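Local coordinates for putative lipoprotein (Parabacteroides distasonis ATCC 8503, PDB 3JX8), which is of unconfirmed function but, as a putative lipoprotein related to putative auto-transporter adhesin head domains, possibly acts in cell adhesion or lipid binding, at residues Tyr36-Lys41 / Lys113-Asn118; Lys96-Leu101 / Phe109-Pro114. All blocks are in the same frame, centred on the assembly; numbering follows the deposited sequence.

Interaction 1: Tyr36-Lys41 / Lys113-Asn118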
# COMPACT_ATOMS: atom_id res chain seq x y z
N TYR A 36 -7.39 -26.53 2.58
CA TYR A 36 -7.59 -26.75 1.16
C TYR A 36 -6.47 -27.63 0.64
O TYR A 36 -5.35 -27.59 1.15
CB TYR A 36 -7.65 -25.42 0.37
CG TYR A 36 -7.65 -25.64 -1.13
CD1 TYR A 36 -8.83 -25.89 -1.81
CD2 TYR A 36 -6.47 -25.65 -1.85
CE1 TYR A 36 -8.82 -26.14 -3.17
CE2 TYR A 36 -6.45 -25.90 -3.20
CZ TYR A 36 -7.64 -26.14 -3.86
OH TYR A 36 -7.63 -26.42 -5.22
N GLU A 37 -6.79 -28.42 -0.38
CA GLU A 37 -5.78 -29.14 -1.16
C GLU A 37 -6.20 -29.21 -2.62
O GLU A 37 -7.38 -29.23 -2.94
CB GLU A 37 -5.57 -30.58 -0.66
CG GLU A 37 -5.19 -30.74 0.82
CD GLU A 37 -3.83 -30.14 1.24
OE1 GLU A 37 -2.96 -29.87 0.38
OE2 GLU A 37 -3.62 -29.94 2.46
N GLN A 38 -5.21 -29.24 -3.50
CA GLN A 38 -5.47 -29.58 -4.88
C GLN A 38 -5.56 -31.10 -4.91
O GLN A 38 -4.80 -31.77 -4.21
CB GLN A 38 -4.37 -29.07 -5.80
CG GLN A 38 -4.33 -27.54 -5.90
CD GLN A 38 -3.34 -27.02 -6.92
OE1 GLN A 38 -3.44 -25.86 -7.35
NE2 GLN A 38 -2.38 -27.87 -7.30
N SER A 39 -6.48 -31.64 -5.70
CA SER A 39 -6.70 -33.09 -5.79
C SER A 39 -7.44 -33.47 -7.06
O SER A 39 -8.28 -32.72 -7.55
CB SER A 39 -7.48 -33.58 -4.56
OG SER A 39 -8.04 -34.88 -4.71
N ASP A 40 -7.11 -34.63 -7.60
CA ASP A 40 -7.83 -35.20 -8.75
C ASP A 40 -9.08 -35.97 -8.34
O ASP A 40 -9.84 -36.37 -9.21
CB ASP A 40 -6.93 -36.09 -9.59
CG ASP A 40 -5.87 -35.29 -10.33
OD1 ASP A 40 -6.18 -34.16 -10.83
OD2 ASP A 40 -4.72 -35.79 -10.39
N LYS A 41 -9.30 -36.15 -7.04
CA LYS A 41 -10.56 -36.69 -6.57
C LYS A 41 -11.67 -35.70 -6.90
O LYS A 41 -11.43 -34.54 -7.27
CB LYS A 41 -10.56 -36.89 -5.06
CG LYS A 41 -9.58 -37.94 -4.57
CD LYS A 41 -9.54 -37.96 -3.03
CE LYS A 41 -8.70 -39.15 -2.52
NZ LYS A 41 -8.01 -38.89 -1.19
N LYS A 113 -0.41 -30.41 1.70
CA LYS A 113 0.17 -31.46 0.88
C LYS A 113 1.01 -30.88 -0.23
O LYS A 113 0.86 -29.69 -0.53
CB LYS A 113 -0.94 -32.33 0.30
CG LYS A 113 -1.79 -33.01 1.37
CD LYS A 113 -2.78 -33.99 0.76
CE LYS A 113 -3.73 -34.59 1.81
NZ LYS A 113 -4.43 -35.82 1.27
N PRO A 114 1.87 -31.71 -0.87
CA PRO A 114 2.63 -31.28 -2.02
C PRO A 114 1.71 -30.74 -3.09
O PRO A 114 0.75 -31.40 -3.47
CB PRO A 114 3.29 -32.57 -2.51
CG PRO A 114 3.40 -33.40 -1.34
CD PRO A 114 2.16 -33.12 -0.54
N THR A 115 1.99 -29.53 -3.54
CA THR A 115 1.14 -28.84 -4.48
C THR A 115 1.97 -28.45 -5.70
O THR A 115 3.02 -27.80 -5.56
CB THR A 115 0.59 -27.60 -3.82
OG1 THR A 115 -0.09 -27.99 -2.62
CG2 THR A 115 -0.34 -26.83 -4.78
N LYS A 116 1.51 -28.88 -6.87
CA LYS A 116 2.13 -28.47 -8.12
C LYS A 116 1.34 -27.28 -8.66
O LYS A 116 0.13 -27.33 -8.72
CB LYS A 116 2.12 -29.64 -9.10
CG LYS A 116 2.53 -29.26 -10.51
CD LYS A 116 2.87 -30.49 -11.36
CE LYS A 116 2.75 -30.23 -12.88
NZ LYS A 116 2.86 -31.53 -13.68
N VAL A 117 2.02 -26.19 -9.01
CA VAL A 117 1.33 -25.00 -9.51
C VAL A 117 1.85 -24.57 -10.87
O VAL A 117 3.04 -24.69 -11.16
CB VAL A 117 1.45 -23.77 -8.55
CG1 VAL A 117 0.92 -24.11 -7.15
CG2 VAL A 117 2.87 -23.28 -8.49
N ASN A 118 0.94 -24.06 -11.68
CA ASN A 118 1.29 -23.32 -12.87
C ASN A 118 1.35 -21.84 -12.43
O ASN A 118 2.44 -21.34 -12.15
CB ASN A 118 0.27 -23.58 -13.96
CG ASN A 118 0.49 -22.72 -15.19
OD1 ASN A 118 1.56 -22.14 -15.39
ND2 ASN A 118 -0.54 -22.64 -16.01
O HOH W 1 -2.39 -29.45 -2.18
O HOH W 2 -1.02 -30.54 -6.59
O HOH W 3 -1.76 -31.46 -3.96

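Interaction 2: Lys96-Leu101 / Phe109-Pro114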
# COMPACT_ATOMS: atom_id res chain seq x y z
N LYS A 96 -9.44 -29.39 -8.36
CA LYS A 96 -8.34 -29.87 -9.18
C LYS A 96 -7.17 -28.89 -9.13
O LYS A 96 -6.02 -29.31 -9.04
CB LYS A 96 -8.80 -30.14 -10.61
CG LYS A 96 -10.03 -31.11 -10.70
CD LYS A 96 -9.68 -32.55 -11.06
CE LYS A 96 -10.74 -33.62 -10.61
NZ LYS A 96 -12.18 -33.17 -10.71
N GLU A 97 -7.46 -27.59 -9.12
CA GLU A 97 -6.41 -26.57 -9.15
C GLU A 97 -6.91 -25.30 -8.47
O GLU A 97 -8.10 -24.98 -8.57
CB GLU A 97 -6.08 -26.26 -10.60
CG GLU A 97 -5.05 -25.17 -10.82
CD GLU A 97 -4.81 -24.91 -12.31
OE1 GLU A 97 -5.63 -25.39 -13.13
OE2 GLU A 97 -3.81 -24.22 -12.65
N LEU A 98 -6.01 -24.56 -7.82
CA LEU A 98 -6.35 -23.26 -7.26
C LEU A 98 -5.46 -22.20 -7.88
O LEU A 98 -4.28 -22.09 -7.55
CB LEU A 98 -6.17 -23.26 -5.75
CG LEU A 98 -6.47 -21.95 -5.00
CD1 LEU A 98 -7.96 -21.52 -5.18
CD2 LEU A 98 -6.09 -22.15 -3.56
N LYS A 99 -6.03 -21.45 -8.81
CA LYS A 99 -5.31 -20.41 -9.50
C LYS A 99 -5.34 -19.13 -8.71
O LYS A 99 -4.40 -18.37 -8.78
CB LYS A 99 -5.93 -20.12 -10.86
CG LYS A 99 -6.04 -21.30 -11.77
CD LYS A 99 -6.55 -20.88 -13.15
CE LYS A 99 -6.63 -22.08 -14.09
NZ LYS A 99 -6.88 -21.59 -15.49
N GLU A 100 -6.43 -18.89 -8.00
CA GLU A 100 -6.57 -17.65 -7.25
C GLU A 100 -7.40 -17.78 -5.98
O GLU A 100 -8.55 -18.27 -6.00
CB GLU A 100 -7.15 -16.57 -8.15
CG GLU A 100 -7.07 -15.23 -7.52
CD GLU A 100 -7.61 -14.15 -8.40
OE1 GLU A 100 -7.34 -14.19 -9.60
OE2 GLU A 100 -8.31 -13.25 -7.89
N LEU A 101 -6.80 -17.34 -4.89
CA LEU A 101 -7.39 -17.25 -3.58
C LEU A 101 -7.54 -15.77 -3.20
O LEU A 101 -6.57 -15.00 -3.19
CB LEU A 101 -6.48 -17.93 -2.55
CG LEU A 101 -6.95 -17.78 -1.09
CD1 LEU A 101 -8.32 -18.44 -0.92
CD2 LEU A 101 -5.92 -18.36 -0.11
N PHE A 109 -6.04 -19.92 6.38
CA PHE A 109 -6.18 -20.73 5.19
C PHE A 109 -4.90 -21.52 5.01
O PHE A 109 -3.85 -20.92 4.86
CB PHE A 109 -6.43 -19.83 4.00
CG PHE A 109 -6.74 -20.58 2.76
CD1 PHE A 109 -5.72 -21.20 2.04
CD2 PHE A 109 -8.04 -20.69 2.31
CE1 PHE A 109 -6.00 -21.87 0.85
CE2 PHE A 109 -8.34 -21.39 1.14
CZ PHE A 109 -7.31 -22.00 0.42
N ILE A 110 -4.99 -22.85 5.02
CA ILE A 110 -3.81 -23.74 5.06
C ILE A 110 -3.85 -24.82 3.99
O ILE A 110 -4.86 -25.52 3.86
CB ILE A 110 -3.72 -24.45 6.45
CG1 ILE A 110 -3.65 -23.37 7.55
CG2 ILE A 110 -2.50 -25.37 6.53
CD1 ILE A 110 -3.56 -23.93 8.99
N ILE A 111 -2.76 -24.94 3.22
CA ILE A 111 -2.55 -26.02 2.25
C ILE A 111 -1.39 -26.84 2.80
O ILE A 111 -0.31 -26.28 3.06
CB ILE A 111 -2.16 -25.50 0.85
CG1 ILE A 111 -3.25 -24.60 0.32
CG2 ILE A 111 -1.88 -26.66 -0.10
CD1 ILE A 111 -3.03 -24.19 -1.13
N SER A 112 -1.59 -28.15 2.99
CA SER A 112 -0.59 -28.98 3.67
C SER A 112 0.14 -30.03 2.85
O SER A 112 1.19 -30.48 3.28
CB SER A 112 -1.23 -29.70 4.86
OG SER A 112 -1.46 -28.79 5.92
N LYS A 113 -0.41 -30.41 1.70
CA LYS A 113 0.17 -31.46 0.88
C LYS A 113 1.01 -30.88 -0.23
O LYS A 113 0.86 -29.69 -0.53
CB LYS A 113 -0.94 -32.33 0.30
CG LYS A 113 -1.79 -33.01 1.37
CD LYS A 113 -2.78 -33.99 0.76
CE LYS A 113 -3.73 -34.59 1.81
NZ LYS A 113 -4.43 -35.82 1.27
N PRO A 114 1.87 -31.71 -0.87
CA PRO A 114 2.63 -31.28 -2.02
C PRO A 114 1.71 -30.74 -3.09
O PRO A 114 0.75 -31.40 -3.47
CB PRO A 114 3.29 -32.57 -2.51
CG PRO A 114 3.40 -33.40 -1.34
CD PRO A 114 2.16 -33.12 -0.54

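Interaction 1: Tyr36-Lys41 / Lys113-Asn118
Q38 reaches from the end of strand 33-38 to T115 and K116. Its CB points toward the other segment, and CG lies beside the backbone N (chi1 -68°), after which the chain runs extended, so the amide arrives at full stretch. There CD of Q38 comes 3.7 Å from the methyl CG2 of T115, the two side chains crossing at about a right angle. At the tip, Q38 NE2 donates to the backbone O of K116 over 2.9 Å; the acceptor lies close to the amide plane of Q38. A water accepts from both NE2 and the backbone N of K116, while OE1 turns to the backbone N of L98, so both ends of the amide are held and its flip is settled.

E37 works beside it. Its chain bends at chi2 (-64°), and OE1 of E37 receives the backbone N-H of K113 on its syn side at 2.9 Å, well out of the carboxylate plane; OE2 takes the N-H of S112. CB of K113 packs 3.2 Å from OE1 of E37, yet the ammonium NZ of K113 stays 6.1 Å from OE2 of E37, so the pair is no salt bridge.

Two further waters join the segments, one linking OE1 of E37, N of Q38 and OG1 of T115, the other the carbonyls of Q38 and P114. Polar side chains and water thus bridge neighbouring turns of a parallel beta-solenoid, consistent with the right-handed beta-helix of its Pec_lyase-like clan, where the chain passes from strand 108-111 to strand 115-117. Two consecutive backbone N-H groups converge on one carboxylate, which probably favours its ionised form.

Interaction 2: Lys96-Leu101 / Phe109-Pro114
L101 and F109 project toward each other from opposite directions, and they meet with the leucine laid over a face of the phenyl ring. CD2 of L101 stands 3.6 Å from the centroid of the F109 ring, only 12° off the ring normal, a CH-pi contact centred on the face. The second methyl leans over the rim on the same approach, CD1 of L101 lying 3.6 Å from CE2 of F109, so the fork runs from the ring centre out past the CE2 side. Both residues have CG anti to the backbone N (chi1 174° for L101, -173° for F109), which carries each group out from its strand into the space between them.

L98 comes in obliquely at the far end of the same ring. CD2 of L98 is 4.2 Å from CZ of F109 and 4.4 Å from CD1 of I111, looser touches than those L101 makes. I111 sits two residues beyond F109, its own side chain turned inward from the same strand, and together they offer L98 a hydrocarbon surface.

Around this group, I26 from the neighbouring strand 25-29 touches L98, L101 and F109, while Y36 packs on L98, F109 and I111. The ring of F34 meets that of F109 with the planes inclined at about 45°.

All four residues that touch are buried, and no hydrogen bond passes between the segments. The contact is part of the apolar core of a parallel beta-solenoid, consistent with the Pec_lyase-like family, and joins strand 108-111 to the facing sheet that holds strand 100-104. Its chemistry is wholly apolar: dispersion and the CH-pi contact hold the aromatic ring against that sheet.

How the interactions relate
Interactions 1 and 2 lie side by side, their centres about 6 Å apart, and share K113 and P114. Interaction 2 lies in the buried interior between two sheets, whereas interaction 1 is the polar, watered edge on the surface. Two probable hydrogen bonds connect them, OE2 of E37 to N of S112 at 2.8 Å and OE1 of Q38 to N of L98 at 2.9 Å. The second ties the segment carrying the apolar L98 to strand 33-38, itself the neighbour of strand 108-111. Strand 108-111 runs on through S112, K113 and P114 into strand 115-117. A glycerol, probably from the crystallisation liquor, lies about 4 Å from the K113 side chain.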